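Local coordinates for protein D-galactonate dehydratase family member RspA (Pantoea ananatis, PDB 3T6C) that dehydrates D-gluconate to 2-dehydro-3-deoxy-D-gluconate with low activity in vitro, using one magnesium ion per subunit, as a member of the mandelate racemase/muconate lactonizing enzyme family, at residues S354-L366 / Y397-D409. Sequence-based numbering, arbitrary orientation.
Sequences SPIGVCANMHLDL and YAYVNDKPGLGID
Leu406, Val400 and Ile408 pack against one side of helix 355-367, an outer helix of the enolase-superfamily barrel domain; their segment leaves strand 397-399, which pairs antiparallel with barrel strand 145-151. With no direct hydrogen bond between the segments, apolar packing carries most of the 601 Å² they bury together. Leu406 divides its branches along the first half of the helix: CD1 meets Ile356 CG2 at 4.0 Å, and CD2 lies 3.9 Å from Ala360 CA. Ile408 crosses Ile356 at about a right angle, its CD1 also reaching Cys359 SG. Further along, the extended Met362 chain (chi2 and chi3 both -178°) carries CE to 3.5 Å from Ala398 CB, while Met362 CB faces Val400 CG1. Val400 CG2 and Leu366 CD1 meet tip to tip at 3.3 Å, tighter than usual van der Waals contact.

Aromatic contact centres on His363. Leu406 CD2 sits over one face, 4.2 Å from the ring centroid and 13° off the normal, a CH-pi contact. ND1 of the imidazole bonds Tyr134 N, which helps fix the ring's rotation.

Polar links are indirect or internal to the loop. Asn401 OD1 accepts from Lys403 N in an Asx turn; its ND2 bonds Gly407 O, in the last residue of the type II' turn Pro404-Gly407, and so ties the two ends of loop 401-407 together. A water in the imidazole plane lies 3.0 Å from His363 NE2 and donates to Leu406 O at 2.7 Å.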
loop_
_atom_site.group_PDB
_atom_site.type_symbol
_atom_site.label_atom_id
_atom_site.label_comp_id
_atom_site.label_asym_id
_atom_site.label_seq_id
_atom_site.Cartn_x
_atom_site.Cartn_y
_atom_site.Cartn_z
ATOM N N SER A 354 -36.512 16.030 -16.258
ATOM C CA SER A 354 -37.915 16.002 -16.703
ATOM C C SER A 354 -38.681 14.987 -15.875
ATOM O O SER A 354 -38.075 14.149 -15.222
ATOM C CB SER A 354 -38.025 15.636 -18.189
ATOM O OG SER A 354 -37.735 14.278 -18.344
ATOM N N PRO A 355 -40.038 15.027 -15.912
ATOM C CA PRO A 355 -40.751 13.982 -15.195
ATOM C C PRO A 355 -40.416 12.552 -15.683
ATOM O O PRO A 355 -40.591 11.616 -14.908
ATOM C CB PRO A 355 -42.207 14.290 -15.523
ATOM C CG PRO A 355 -42.220 15.815 -15.540
ATOM C CD PRO A 355 -40.924 16.140 -16.305
ATOM N N ILE A 356 -39.978 12.400 -16.932
ATOM C CA ILE A 356 -39.470 11.120 -17.444
ATOM C C ILE A 356 -38.263 10.643 -16.625
ATOM O O ILE A 356 -38.234 9.467 -16.195
ATOM C CB ILE A 356 -39.110 11.244 -18.917
ATOM C CG1 ILE A 356 -40.317 11.684 -19.711
ATOM C CG2 ILE A 356 -38.572 9.892 -19.464
ATOM C CD1 ILE A 356 -39.939 12.293 -21.080
ATOM N N GLY A 357 -37.313 11.562 -16.367
ATOM C CA GLY A 357 -36.127 11.287 -15.549
ATOM C C GLY A 357 -36.507 10.996 -14.099
ATOM O O GLY A 357 -35.940 10.095 -13.475
ATOM N N VAL A 358 -37.503 11.721 -13.590
ATOM C CA VAL A 358 -37.995 11.448 -12.231
ATOM C C VAL A 358 -38.532 10.034 -12.140
ATOM O O VAL A 358 -38.232 9.297 -11.183
ATOM C CB VAL A 358 -39.092 12.444 -11.847
ATOM C CG1 VAL A 358 -39.753 12.043 -10.512
ATOM C CG2 VAL A 358 -38.460 13.810 -11.740
ATOM N N CYS A 359 -39.315 9.616 -13.139
ATOM C CA CYS A 359 -39.828 8.231 -13.162
ATOM C C CYS A 359 -38.709 7.206 -13.293
ATOM O O CYS A 359 -38.713 6.200 -12.591
ATOM C CB CYS A 359 -40.845 8.040 -14.300
ATOM S SG CYS A 359 -42.416 8.884 -14.000
ATOM N N ALA A 360 -37.700 7.466 -14.138
ATOM C CA ALA A 360 -36.577 6.544 -14.236
ATOM C C ALA A 360 -35.858 6.395 -12.897
ATOM O O ALA A 360 -35.598 5.272 -12.472
ATOM C CB ALA A 360 -35.598 7.095 -15.245
ATOM N N ASN A 361 -35.593 7.527 -12.217
ATOM C CA ASN A 361 -34.973 7.447 -10.879
ATOM C C ASN A 361 -35.791 6.523 -9.993
ATOM O O ASN A 361 -35.252 5.676 -9.266
ATOM C CB ASN A 361 -34.937 8.788 -10.159
ATOM C CG ASN A 361 -33.963 9.762 -10.743
ATOM O OD1 ASN A 361 -33.014 9.406 -11.449
ATOM N ND2 ASN A 361 -34.137 11.042 -10.348
ATOM N N MET A 362 -37.116 6.706 -10.022
ATOM C CA MET A 362 -37.966 6.002 -9.076
ATOM C C MET A 362 -38.124 4.507 -9.427
ATOM O O MET A 362 -38.316 3.696 -8.520
ATOM C CB MET A 362 -39.332 6.698 -8.967
ATOM C CG MET A 362 -39.158 7.977 -8.153
ATOM S SD MET A 362 -40.708 8.801 -7.927
ATOM C CE MET A 362 -40.147 10.255 -6.991
ATOM N N HIS A 363 -38.076 4.163 -10.728
ATOM C CA HIS A 363 -38.108 2.757 -11.122
ATOM C C HIS A 363 -36.840 2.035 -10.673
ATOM O O HIS A 363 -36.919 0.902 -10.196
ATOM C CB HIS A 363 -38.337 2.618 -12.611
ATOM C CG HIS A 363 -39.770 2.814 -13.008
ATOM N ND1 HIS A 363 -40.450 1.923 -13.820
ATOM C CD2 HIS A 363 -40.651 3.799 -12.708
ATOM C CE1 HIS A 363 -41.687 2.358 -14.013
ATOM N NE2 HIS A 363 -41.834 3.503 -13.362
ATOM N N LEU A 364 -35.694 2.692 -10.802
ATOM C CA LEU A 364 -34.454 2.181 -10.183
ATOM C C LEU A 364 -34.615 2.088 -8.676
ATOM O O LEU A 364 -34.275 1.052 -8.079
ATOM C CB LEU A 364 -33.264 3.080 -10.524
ATOM C CG LEU A 364 -32.759 2.915 -11.977
ATOM C CD1 LEU A 364 -32.142 4.255 -12.421
ATOM C CD2 LEU A 364 -31.740 1.791 -12.034
ATOM N N ASP A 365 -35.103 3.152 -8.047
ATOM C CA ASP A 365 -35.285 3.133 -6.603
ATOM C C ASP A 365 -36.133 1.973 -6.124
ATOM O O ASP A 365 -35.790 1.341 -5.123
ATOM C CB ASP A 365 -36.000 4.406 -6.135
ATOM C CG ASP A 365 -35.174 5.670 -6.282
ATOM O OD1 ASP A 365 -33.926 5.641 -6.355
ATOM O OD2 ASP A 365 -35.839 6.755 -6.281
ATOM N N LEU A 366 -37.257 1.695 -6.806
ATOM C CA LEU A 366 -38.105 0.572 -6.397
ATOM C C LEU A 366 -37.414 -0.787 -6.490
ATOM O O LEU A 366 -37.734 -1.679 -5.658
ATOM C CB LEU A 366 -39.390 0.552 -7.223
ATOM C CG LEU A 366 -40.363 1.647 -6.846
ATOM C CD1 LEU A 366 -41.494 1.645 -7.876
ATOM C CD2 LEU A 366 -40.969 1.336 -5.464
ATOM N N TYR A 397 -43.619 10.057 0.959
ATOM C CA TYR A 397 -43.286 8.957 0.064
ATOM C C TYR A 397 -43.845 9.246 -1.317
ATOM O O TYR A 397 -44.924 9.874 -1.439
ATOM C CB TYR A 397 -43.917 7.650 0.548
ATOM C CG TYR A 397 -43.226 7.038 1.725
ATOM C CD1 TYR A 397 -42.066 6.265 1.554
ATOM C CD2 TYR A 397 -43.746 7.190 3.029
ATOM C CE1 TYR A 397 -41.416 5.707 2.639
ATOM C CE2 TYR A 397 -43.095 6.609 4.135
ATOM C CZ TYR A 397 -41.944 5.852 3.926
ATOM O OH TYR A 397 -41.292 5.258 5.015
ATOM N N ALA A 398 -43.164 8.766 -2.355
ATOM C CA ALA A 398 -43.701 8.798 -3.703
ATOM C C ALA A 398 -44.239 7.439 -4.114
ATOM O O ALA A 398 -43.671 6.371 -3.789
ATOM C CB ALA A 398 -42.644 9.244 -4.709
ATOM N N TYR A 399 -45.352 7.497 -4.826
ATOM C CA TYR A 399 -46.028 6.291 -5.319
ATOM C C TYR A 399 -46.085 6.349 -6.846
ATOM O O TYR A 399 -46.837 7.143 -7.431
ATOM C CB TYR A 399 -47.425 6.251 -4.696
ATOM C CG TYR A 399 -47.326 6.108 -3.185
ATOM C CD1 TYR A 399 -47.068 4.883 -2.605
ATOM C CD2 TYR A 399 -47.411 7.216 -2.349
ATOM C CE1 TYR A 399 -46.938 4.761 -1.227
ATOM C CE2 TYR A 399 -47.288 7.116 -0.975
ATOM C CZ TYR A 399 -47.029 5.875 -0.438
ATOM O OH TYR A 399 -46.950 5.761 0.928
ATOM N N VAL A 400 -45.310 5.501 -7.503
ATOM C CA VAL A 400 -45.316 5.485 -8.977
ATOM C C VAL A 400 -46.498 4.656 -9.453
ATOM O O VAL A 400 -46.909 3.703 -8.772
ATOM C CB VAL A 400 -43.978 4.960 -9.616
ATOM C CG1 VAL A 400 -42.794 5.777 -9.064
ATOM C CG2 VAL A 400 -43.783 3.525 -9.353
ATOM N N ASN A 401 -47.032 5.000 -10.621
ATOM C CA ASN A 401 -48.092 4.163 -11.138
ATOM C C ASN A 401 -47.547 2.841 -11.659
ATOM O O ASN A 401 -46.320 2.619 -11.784
ATOM C CB ASN A 401 -48.898 4.883 -12.230
ATOM C CG ASN A 401 -48.090 5.154 -13.480
ATOM O OD1 ASN A 401 -47.591 4.237 -14.131
ATOM N ND2 ASN A 401 -47.979 6.424 -13.834
ATOM N N ASP A 402 -48.492 1.963 -12.003
ATOM C CA ASP A 402 -48.189 0.615 -12.488
ATOM C C ASP A 402 -48.259 0.406 -14.011
ATOM O O ASP A 402 -48.421 -0.744 -14.444
ATOM C CB ASP A 402 -48.885 -0.514 -11.685
ATOM C CG ASP A 402 -50.356 -0.528 -11.888
ATOM O OD1 ASP A 402 -50.853 0.296 -12.677
ATOM O OD2 ASP A 402 -51.018 -1.377 -11.249
ATOM N N LYS A 403 -48.334 1.502 -14.774
ATOM C CA LYS A 403 -48.510 1.412 -16.230
ATOM C C LYS A 403 -47.206 0.897 -16.850
ATOM O O LYS A 403 -46.111 1.048 -16.283
ATOM C CB LYS A 403 -48.845 2.782 -16.790
ATOM C CG LYS A 403 -50.186 3.372 -16.286
ATOM C CD LYS A 403 -50.578 4.716 -17.040
ATOM C CE LYS A 403 -49.465 5.828 -17.003
ATOM N NZ LYS A 403 -49.542 7.001 -17.997
ATOM N N PRO A 404 -47.280 0.348 -18.055
ATOM C CA PRO A 404 -46.064 -0.235 -18.661
ATOM C C PRO A 404 -45.031 0.802 -19.024
ATOM O O PRO A 404 -45.283 2.018 -19.181
ATOM C CB PRO A 404 -46.581 -0.883 -19.955
ATOM C CG PRO A 404 -48.084 -1.151 -19.662
ATOM C CD PRO A 404 -48.498 0.060 -18.835
ATOM N N GLY A 405 -43.828 0.306 -19.146
ATOM C CA GLY A 405 -42.707 1.183 -19.458
ATOM C C GLY A 405 -42.375 2.080 -18.277
ATOM O O GLY A 405 -42.400 1.626 -17.111
ATOM N N LEU A 406 -42.071 3.346 -18.553
ATOM C CA LEU A 406 -41.818 4.281 -17.460
ATOM C C LEU A 406 -43.111 4.899 -16.889
ATOM O O LEU A 406 -43.054 5.719 -15.949
ATOM C CB LEU A 406 -40.804 5.355 -17.880
ATOM C CG LEU A 406 -39.365 4.824 -18.044
ATOM C CD1 LEU A 406 -38.491 5.933 -18.683
ATOM C CD2 LEU A 406 -38.811 4.456 -16.674
ATOM N N GLY A 407 -44.267 4.461 -17.417
ATOM C CA GLY A 407 -45.560 4.923 -16.924
ATOM C C GLY A 407 -45.818 6.421 -17.095
ATOM O O GLY A 407 -46.605 7.019 -16.346
ATOM N N ILE A 408 -45.169 7.020 -18.094
ATOM C CA ILE A 408 -45.120 8.476 -18.266
ATOM C C ILE A 408 -45.377 8.784 -19.731
ATOM O O ILE A 408 -44.995 8.025 -20.638
ATOM C CB ILE A 408 -43.698 9.011 -17.822
ATOM C CG1 ILE A 408 -43.701 10.534 -17.641
ATOM C CG2 ILE A 408 -42.570 8.613 -18.832
ATOM C CD1 ILE A 408 -44.658 10.960 -16.577
ATOM N N ASP A 409 -46.019 9.918 -19.984
ATOM C CA ASP A 409 -46.266 10.310 -21.367
ATOM C C ASP A 409 -45.924 11.787 -21.543
ATOM O O ASP A 409 -45.530 12.473 -20.572
ATOM C CB ASP A 409 -47.754 10.055 -21.697
ATOM C CG ASP A 409 -48.017 9.914 -23.210
ATOM O OD1 ASP A 409 -47.073 9.889 -24.034
ATOM O OD2 ASP A 409 -49.219 9.843 -23.567
HETATM O O HOH W 1 -44.215 5.258 -13.511
#